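Local coordinates for 4-phosphoerythronate dehydrogenase (Lactobacillus jensenii, PDB 4PRL), which probably catalyses the NAD-dependent oxidation of 4-phosphoerythronate, as a member of the D-isomer specific 2-hydroxyacid dehydrogenases, at residues Lys147-Ile152 with Ala170-Tyr175; Ile202-Pro207 with Glu237-Ala242. All coordinates share one frame; numbering follows the deposited sequence.

Contact 1 of 2, residues Lys147-Ile152 with Ala170-Tyr175; sequences KTIGLI and AKVLAY. With NAD (nicotinamide-adenine-dinucleotide), chain C.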
loop_
_atom_site.group_PDB
_atom_site.type_symbol
_atom_site.label_atom_id
_atom_site.label_comp_id
_atom_site.label_asym_id
_atom_site.label_seq_id
_atom_site.Cartn_x
_atom_site.Cartn_y
_atom_site.Cartn_z
ATOM N N LYS A 147 -3.714 15.807 0.268
ATOM C CA LYS A 147 -2.543 16.666 0.202
ATOM C C LYS A 147 -1.618 16.275 -0.936
ATOM O O LYS A 147 -1.630 15.118 -1.402
ATOM C CB LYS A 147 -1.785 16.592 1.518
ATOM C CG LYS A 147 -2.616 17.078 2.691
ATOM C CD LYS A 147 -1.773 17.918 3.640
ATOM C CE LYS A 147 -2.576 18.962 4.405
ATOM N NZ LYS A 147 -3.039 20.072 3.528
ATOM N N THR A 148 -0.822 17.243 -1.381
ATOM C CA THR A 148 0.282 16.973 -2.286
ATOM C C THR A 148 1.616 17.084 -1.542
ATOM O O THR A 148 1.857 18.022 -0.776
ATOM C CB THR A 148 0.259 17.936 -3.468
ATOM O OG1 THR A 148 -0.924 17.707 -4.227
ATOM C CG2 THR A 148 1.447 17.724 -4.374
ATOM N N ILE A 149 2.479 16.102 -1.766
ATOM C CA ILE A 149 3.804 16.065 -1.157
ATOM C C ILE A 149 4.783 16.455 -2.229
ATOM O O ILE A 149 4.664 16.022 -3.388
ATOM C CB ILE A 149 4.208 14.659 -0.691
ATOM C CG1 ILE A 149 3.055 13.939 0.031
ATOM C CG2 ILE A 149 5.423 14.740 0.200
ATOM C CD1 ILE A 149 2.591 14.563 1.334
ATOM N N GLY A 150 5.755 17.264 -1.842
ATOM C CA GLY A 150 6.806 17.693 -2.750
ATOM C C GLY A 150 8.134 17.359 -2.134
ATOM O O GLY A 150 8.415 17.743 -0.997
ATOM N N LEU A 151 8.938 16.621 -2.874
ATOM C CA LEU A 151 10.235 16.204 -2.393
ATOM C C LEU A 151 11.301 16.897 -3.217
ATOM O O LEU A 151 11.262 16.850 -4.427
ATOM C CB LEU A 151 10.402 14.672 -2.497
ATOM C CG LEU A 151 9.290 13.792 -1.925
ATOM C CD1 LEU A 151 9.615 12.325 -2.154
ATOM C CD2 LEU A 151 9.080 14.066 -0.449
ATOM N N ILE A 152 12.239 17.555 -2.555
ATOM C CA ILE A 152 13.408 18.107 -3.215
ATOM C C ILE A 152 14.546 17.132 -3.013
ATOM O O ILE A 152 15.091 17.000 -1.912
ATOM C CB ILE A 152 13.782 19.459 -2.612
ATOM C CG1 ILE A 152 12.578 20.407 -2.681
ATOM C CG2 ILE A 152 14.997 20.028 -3.316
ATOM C CD1 ILE A 152 11.979 20.495 -4.061
ATOM N N ALA A 170 -1.708 10.062 -0.859
ATOM C CA ALA A 170 -1.314 11.414 -1.215
ATOM C C ALA A 170 -0.713 11.438 -2.620
ATOM O O ALA A 170 -0.202 10.423 -3.081
ATOM C CB ALA A 170 -0.312 11.943 -0.206
ATOM N N LYS A 171 -0.804 12.577 -3.308
ATOM C CA LYS A 171 -0.059 12.784 -4.549
ATOM C C LYS A 171 1.372 13.145 -4.161
ATOM O O LYS A 171 1.579 14.075 -3.393
ATOM C CB LYS A 171 -0.668 13.932 -5.365
ATOM C CG LYS A 171 -0.021 14.169 -6.726
ATOM C CD LYS A 171 -0.726 15.236 -7.564
ATOM C CE LYS A 171 -2.144 14.825 -7.971
ATOM N NZ LYS A 171 -2.814 15.777 -8.911
ATOM N N VAL A 172 2.358 12.428 -4.661
ATOM C CA VAL A 172 3.722 12.777 -4.349
ATOM C C VAL A 172 4.423 13.299 -5.589
ATOM O O VAL A 172 4.425 12.643 -6.607
ATOM C CB VAL A 172 4.464 11.571 -3.787
ATOM C CG1 VAL A 172 5.893 11.935 -3.437
ATOM C CG2 VAL A 172 3.742 11.088 -2.546
ATOM N N LEU A 173 4.979 14.505 -5.508
ATOM C CA LEU A 173 5.789 15.054 -6.590
ATOM C C LEU A 173 7.217 15.120 -6.093
ATOM O O LEU A 173 7.444 15.332 -4.908
ATOM C CB LEU A 173 5.320 16.461 -6.985
ATOM C CG LEU A 173 3.860 16.683 -7.437
ATOM C CD1 LEU A 173 3.644 18.143 -7.824
ATOM C CD2 LEU A 173 3.462 15.751 -8.580
ATOM N N ALA A 174 8.175 14.949 -6.991
ATOM C CA ALA A 174 9.579 15.019 -6.605
ATOM C C ALA A 174 10.426 15.704 -7.668
ATOM O O ALA A 174 10.223 15.487 -8.874
ATOM C CB ALA A 174 10.131 13.621 -6.335
ATOM N N TYR A 175 11.359 16.538 -7.211
ATOM C CA TYR A 175 12.371 17.092 -8.065
ATOM C C TYR A 175 13.661 16.380 -7.761
ATOM O O TYR A 175 14.022 16.188 -6.609
ATOM C CB TYR A 175 12.558 18.615 -7.885
ATOM C CG TYR A 175 13.771 19.138 -8.662
ATOM C CD1 TYR A 175 13.731 19.268 -10.060
ATOM C CD2 TYR A 175 14.962 19.454 -8.014
ATOM C CE1 TYR A 175 14.829 19.717 -10.772
ATOM C CE2 TYR A 175 16.064 19.904 -8.722
ATOM C CZ TYR A 175 15.998 20.031 -10.098
ATOM O OH TYR A 175 17.103 20.465 -10.809
HETATM P PA NAD C . 21.276 10.350 -1.229
HETATM O O1A NAD C . 22.696 10.825 -1.124
HETATM O O2A NAD C . 20.981 8.880 -1.267
HETATM O O5B NAD C . 20.592 11.050 -2.498
HETATM C C5B NAD C . 20.041 12.366 -2.385
HETATM C C4B NAD C . 19.327 12.785 -3.664
HETATM O O4B NAD C . 19.360 14.201 -3.812
HETATM C C3B NAD C . 20.029 12.216 -4.872
HETATM O O3B NAD C . 19.186 11.290 -5.529
HETATM C C2B NAD C . 20.239 13.368 -5.805
HETATM O O2B NAD C . 19.675 12.993 -7.048
HETATM C C1B NAD C . 19.449 14.509 -5.197
HETATM N N9A NAD C . 20.073 15.815 -5.554
HETATM C C8A NAD C . 21.361 15.995 -5.880
HETATM N N7A NAD C . 21.617 17.283 -6.195
HETATM C C5A NAD C . 20.473 17.956 -6.090
HETATM C C6A NAD C . 20.048 19.350 -6.282
HETATM N N6A NAD C . 20.919 20.305 -6.663
HETATM N N1A NAD C . 18.763 19.653 -6.066
HETATM C C2A NAD C . 17.888 18.722 -5.693
HETATM N N3A NAD C . 18.206 17.442 -5.506
HETATM C C4A NAD C . 19.460 16.992 -5.680
HETATM O O3 NAD C . 20.472 11.059 -0.036
HETATM P PN NAD C . 19.125 10.441 0.577
HETATM O O1N NAD C . 17.935 10.963 -0.179
HETATM O O2N NAD C . 19.362 8.963 0.750
HETATM O O5D NAD C . 19.123 11.156 2.005
HETATM C C5D NAD C . 18.239 12.238 2.283
HETATM C C4D NAD C . 18.913 13.203 3.246
HETATM O O4D NAD C . 18.849 12.727 4.594
HETATM C C3D NAD C . 20.390 13.366 2.914
HETATM O O3D NAD C . 20.713 14.742 2.750
HETATM C C2D NAD C . 21.115 12.879 4.136
HETATM O O2D NAD C . 22.266 13.682 4.371
HETATM C C1D NAD C . 20.079 13.093 5.222
HETATM N N1N NAD C . 20.357 12.407 6.492
HETATM C C2N NAD C . 19.640 12.757 7.553
HETATM C C3N NAD C . 19.849 12.176 8.790
HETATM C C7N NAD C . 19.027 12.570 9.973
HETATM O O7N NAD C . 18.959 11.809 10.911
HETATM N N7N NAD C . 18.401 13.735 9.971
HETATM C C4N NAD C . 20.823 11.209 8.937
HETATM C C5N NAD C . 21.560 10.863 7.825
HETATM C C6N NAD C . 21.310 11.485 6.614
#
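L151 and I149 bury the most surface here, and both meet V172 and its neighbours on one face of a parallel strand pair. L151 CD1 packs on V172 CG1 at 4.0 Å, and its CB meets the CB of A174. I149 sets CG1 against V172 CG2 at 3.9 Å and also touches the methyl of A170. V172 therefore sits between the two, one methyl for each. Its CG1 lies anti to the backbone N (chi1 -179°), which sends that methyl to L151 and leaves CG2 for I149.

The backbones are joined by five hydrogen bonds in parallel register. I149 is held through both its N and its O: N donates to K171 O at 2.8 Å and O accepts from L173 N. L151 does the same with L173 O and Y175 N. On the other face T148 CG2 packs on L173 CG. There Y175 carries its ring to NAD, with CE2 3.7 Å from C2A at the ring edge.

Helix 155-167 connects the strands as a beta-alpha-beta crossover. Its A162 and F165 cover the I149, L151 and V172 face. Strand 201-204 flanks strand 148-152, and helix 192-198 packs on I152 and Y175.

Contact 2 of 2, residues Ile202-Pro207 with Glu237-Ala242; sequences ISLHTP and ELVDTA. With NAD (nicotinamide-adenine-dinucleotide), chain C.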
loop_
_atom_site.group_PDB
_atom_site.type_symbol
_atom_site.label_atom_id
_atom_site.label_comp_id
_atom_site.label_asym_id
_atom_site.label_seq_id
_atom_site.Cartn_x
_atom_site.Cartn_y
_atom_site.Cartn_z
ATOM N N ILE A 202 6.380 19.742 2.142
ATOM C CA ILE A 202 7.640 19.716 1.410
ATOM C C ILE A 202 8.716 19.098 2.269
ATOM O O ILE A 202 8.987 19.585 3.385
ATOM C CB ILE A 202 8.100 21.128 1.038
ATOM C CG1 ILE A 202 7.232 21.704 -0.086
ATOM C CG2 ILE A 202 9.557 21.113 0.594
ATOM C CD1 ILE A 202 7.147 23.214 -0.048
ATOM N N SER A 203 9.353 18.056 1.740
ATOM C CA SER A 203 10.416 17.400 2.462
ATOM C C SER A 203 11.692 17.337 1.631
ATOM O O SER A 203 11.664 16.868 0.491
ATOM C CB SER A 203 9.973 16.005 2.888
ATOM O OG SER A 203 10.796 15.502 3.914
ATOM N N LEU A 204 12.798 17.785 2.249
ATOM C CA LEU A 204 14.117 17.922 1.628
ATOM C C LEU A 204 14.954 16.668 1.772
ATOM O O LEU A 204 15.063 16.118 2.866
ATOM C CB LEU A 204 14.876 19.025 2.318
ATOM C CG LEU A 204 14.181 20.367 2.482
ATOM C CD1 LEU A 204 15.158 21.327 3.143
ATOM C CD2 LEU A 204 13.719 20.936 1.156
ATOM N N HIS A 205 15.570 16.241 0.675
ATOM C CA HIS A 205 16.367 15.018 0.660
ATOM C C HIS A 205 17.569 15.143 -0.308
ATOM O O HIS A 205 17.965 14.195 -1.027
ATOM C CB HIS A 205 15.450 13.825 0.351
ATOM C CG HIS A 205 14.360 13.660 1.360
ATOM N ND1 HIS A 205 14.583 13.121 2.604
ATOM C CD2 HIS A 205 13.067 14.058 1.350
ATOM C CE1 HIS A 205 13.467 13.163 3.308
ATOM N NE2 HIS A 205 12.531 13.724 2.568
ATOM N N THR A 206 18.160 16.336 -0.230
ATOM C CA THR A 206 19.188 16.821 -1.125
ATOM C C THR A 206 20.479 16.874 -0.344
ATOM O O THR A 206 20.509 17.391 0.779
ATOM C CB THR A 206 18.820 18.235 -1.612
ATOM O OG1 THR A 206 18.004 18.127 -2.784
ATOM C CG2 THR A 206 20.044 19.071 -1.927
ATOM N N PRO A 207 21.564 16.354 -0.931
ATOM C CA PRO A 207 22.802 16.390 -0.188
ATOM C C PRO A 207 23.262 17.834 -0.076
ATOM O O PRO A 207 22.937 18.653 -0.933
ATOM C CB PRO A 207 23.739 15.563 -1.055
ATOM C CG PRO A 207 23.253 15.804 -2.437
ATOM C CD PRO A 207 21.765 15.907 -2.319
ATOM N N GLU A 237 21.883 23.114 6.775
ATOM C CA GLU A 237 22.412 24.181 5.948
ATOM C C GLU A 237 21.666 24.311 4.614
ATOM O O GLU A 237 21.873 25.272 3.857
ATOM C CB GLU A 237 23.907 23.940 5.685
ATOM C CG GLU A 237 24.799 24.110 6.911
ATOM C CD GLU A 237 24.879 22.889 7.828
ATOM O OE1 GLU A 237 24.339 21.799 7.482
ATOM O OE2 GLU A 237 25.500 23.040 8.912
ATOM N N LEU A 238 20.808 23.341 4.309
ATOM C CA LEU A 238 19.898 23.469 3.172
ATOM C C LEU A 238 18.916 24.623 3.359
ATOM O O LEU A 238 18.452 25.180 2.389
ATOM C CB LEU A 238 19.120 22.171 2.951
ATOM C CG LEU A 238 19.931 20.903 2.661
ATOM C CD1 LEU A 238 19.010 19.687 2.697
ATOM C CD2 LEU A 238 20.633 21.007 1.321
ATOM N N VAL A 239 18.617 24.986 4.600
ATOM C CA VAL A 239 17.598 26.002 4.898
ATOM C C VAL A 239 18.193 27.262 5.554
ATOM O O VAL A 239 19.080 27.186 6.388
ATOM C CB VAL A 239 16.516 25.389 5.801
ATOM C CG1 VAL A 239 15.469 26.413 6.182
ATOM C CG2 VAL A 239 15.883 24.177 5.115
ATOM N N ASP A 240 17.726 28.430 5.141
ATOM C CA ASP A 240 18.170 29.679 5.734
ATOM C C ASP A 240 17.299 29.874 6.950
ATOM O O ASP A 240 16.122 30.211 6.818
ATOM C CB ASP A 240 17.970 30.821 4.721
ATOM C CG ASP A 240 18.270 32.214 5.289
ATOM O OD1 ASP A 240 18.171 32.456 6.512
ATOM O OD2 ASP A 240 18.579 33.095 4.470
ATOM N N THR A 241 17.865 29.673 8.130
ATOM C CA THR A 241 17.073 29.694 9.363
ATOM C C THR A 241 16.353 31.017 9.623
ATOM O O THR A 241 15.246 31.035 10.164
ATOM C CB THR A 241 17.919 29.382 10.615
ATOM O OG1 THR A 241 18.759 28.248 10.386
ATOM C CG2 THR A 241 17.022 29.084 11.804
ATOM N N ALA A 242 16.975 32.126 9.267
ATOM C CA ALA A 242 16.333 33.421 9.479
ATOM C C ALA A 242 15.123 33.540 8.524
ATOM O O ALA A 242 14.010 33.896 8.949
ATOM C CB ALA A 242 17.338 34.545 9.277
HETATM P PA NAD C . 21.276 10.350 -1.229
HETATM O O1A NAD C . 22.696 10.825 -1.124
HETATM O O2A NAD C . 20.981 8.880 -1.267
HETATM O O5B NAD C . 20.592 11.050 -2.498
HETATM C C5B NAD C . 20.041 12.366 -2.385
HETATM C C4B NAD C . 19.327 12.785 -3.664
HETATM O O4B NAD C . 19.360 14.201 -3.812
HETATM C C3B NAD C . 20.029 12.216 -4.872
HETATM O O3B NAD C . 19.186 11.290 -5.529
HETATM C C2B NAD C . 20.239 13.368 -5.805
HETATM O O2B NAD C . 19.675 12.993 -7.048
HETATM C C1B NAD C . 19.449 14.509 -5.197
HETATM N N9A NAD C . 20.073 15.815 -5.554
HETATM C C8A NAD C . 21.361 15.995 -5.880
HETATM N N7A NAD C . 21.617 17.283 -6.195
HETATM C C5A NAD C . 20.473 17.956 -6.090
HETATM C C6A NAD C . 20.048 19.350 -6.282
HETATM N N6A NAD C . 20.919 20.305 -6.663
HETATM N N1A NAD C . 18.763 19.653 -6.066
HETATM C C2A NAD C . 17.888 18.722 -5.693
HETATM N N3A NAD C . 18.206 17.442 -5.506
HETATM C C4A NAD C . 19.460 16.992 -5.680
HETATM O O3 NAD C . 20.472 11.059 -0.036
HETATM P PN NAD C . 19.125 10.441 0.577
HETATM O O1N NAD C . 17.935 10.963 -0.179
HETATM O O2N NAD C . 19.362 8.963 0.750
HETATM O O5D NAD C . 19.123 11.156 2.005
HETATM C C5D NAD C . 18.239 12.238 2.283
HETATM C C4D NAD C . 18.913 13.203 3.246
HETATM O O4D NAD C . 18.849 12.727 4.594
HETATM C C3D NAD C . 20.390 13.366 2.914
HETATM O O3D NAD C . 20.713 14.742 2.750
HETATM C C2D NAD C . 21.115 12.879 4.136
HETATM O O2D NAD C . 22.266 13.682 4.371
HETATM C C1D NAD C . 20.079 13.093 5.222
HETATM N N1N NAD C . 20.357 12.407 6.492
HETATM C C2N NAD C . 19.640 12.757 7.553
HETATM C C3N NAD C . 19.849 12.176 8.790
HETATM C C7N NAD C . 19.027 12.570 9.973
HETATM O O7N NAD C . 18.959 11.809 10.911
HETATM N N7N NAD C . 18.401 13.735 9.971
HETATM C C4N NAD C . 20.823 11.209 8.937
HETATM C C5N NAD C . 21.560 10.863 7.825
HETATM C C6N NAD C . 21.310 11.485 6.614
#
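L238 packs against L204 and T206, and V239 against L204. L238 has the largest share of the buried surface. L204 and L238 lie alongside in opposed directions, with L204 CD1 4.1 Å from L238 CB. The same L204 methyl reaches V239 CG2 at 3.5 Å, the two side chains set roughly perpendicular. V239 has CG1 anti to its N (chi1 178°), and this leaves CG2 as the branch that meets L204. L238 then spreads its two methyls over T206. CD2 packs on T206 CG2 at 3.8 Å, and CD1 lies against the carbonyl O of T206.

Two side chains make hydrogen bonds that do not join the segments. H205 NE2 donates to S203 OG at 2.8 Å, with the hydroxyl 35° out of the ring plane. This bond helps to fix the rotation of the ring, which also packs on I157 and V161 of helix 155-167. D240 is the N-cap of helix 241-249. Its OD1 accepts a weak capping bond from A242 N and a hydrogen bond from A243 N.

The remaining contacts are with NAD. T206 OG1 lies 2.8 Å from the adenine N3A. T206 O accepts a weak bond from the ribose O3D. P207 CD rests 3.3 Å from O4B. The H205 ring turns its edge to C5D, which lies near its plane, and H205 CB is also close to C5D. Replacing H205 with an alanine would probably leave S203 OG without this donor and open a gap where the ring packs between C5D and helix 155-167.

Segment 237-239 backs the loop after strand 201-204 on the side of L204 and T206. A strand whose C-terminal end runs into a loop along the dinucleotide is typical of the Rossmann fold.

Overall arrangement
Both contacts reach the seven-stranded parallel sheet of the NAD-binding domain, contact 1 with both strands, contact 2 through strand 201-204. Their centres are about 15 Å apart. Contact 1 closes along the chain before contact 2 opens. Strands 148-152 and 201-204 are neighbours, so the contacts meet directly. G150 O and S203 N form a probable hydrogen bond, as do I152 O and H205 N. Contact 1 lies within one beta-alpha-beta unit. Contact 2 ties a strand end to the 3-10 turn and loop that lead from strand 229-232 into helix 241-249. Both touch NAD, to which D176 and D259 add hydrogen bonds. The two contacts thus probably help shape the cofactor site at the C-terminal ends of the central strands.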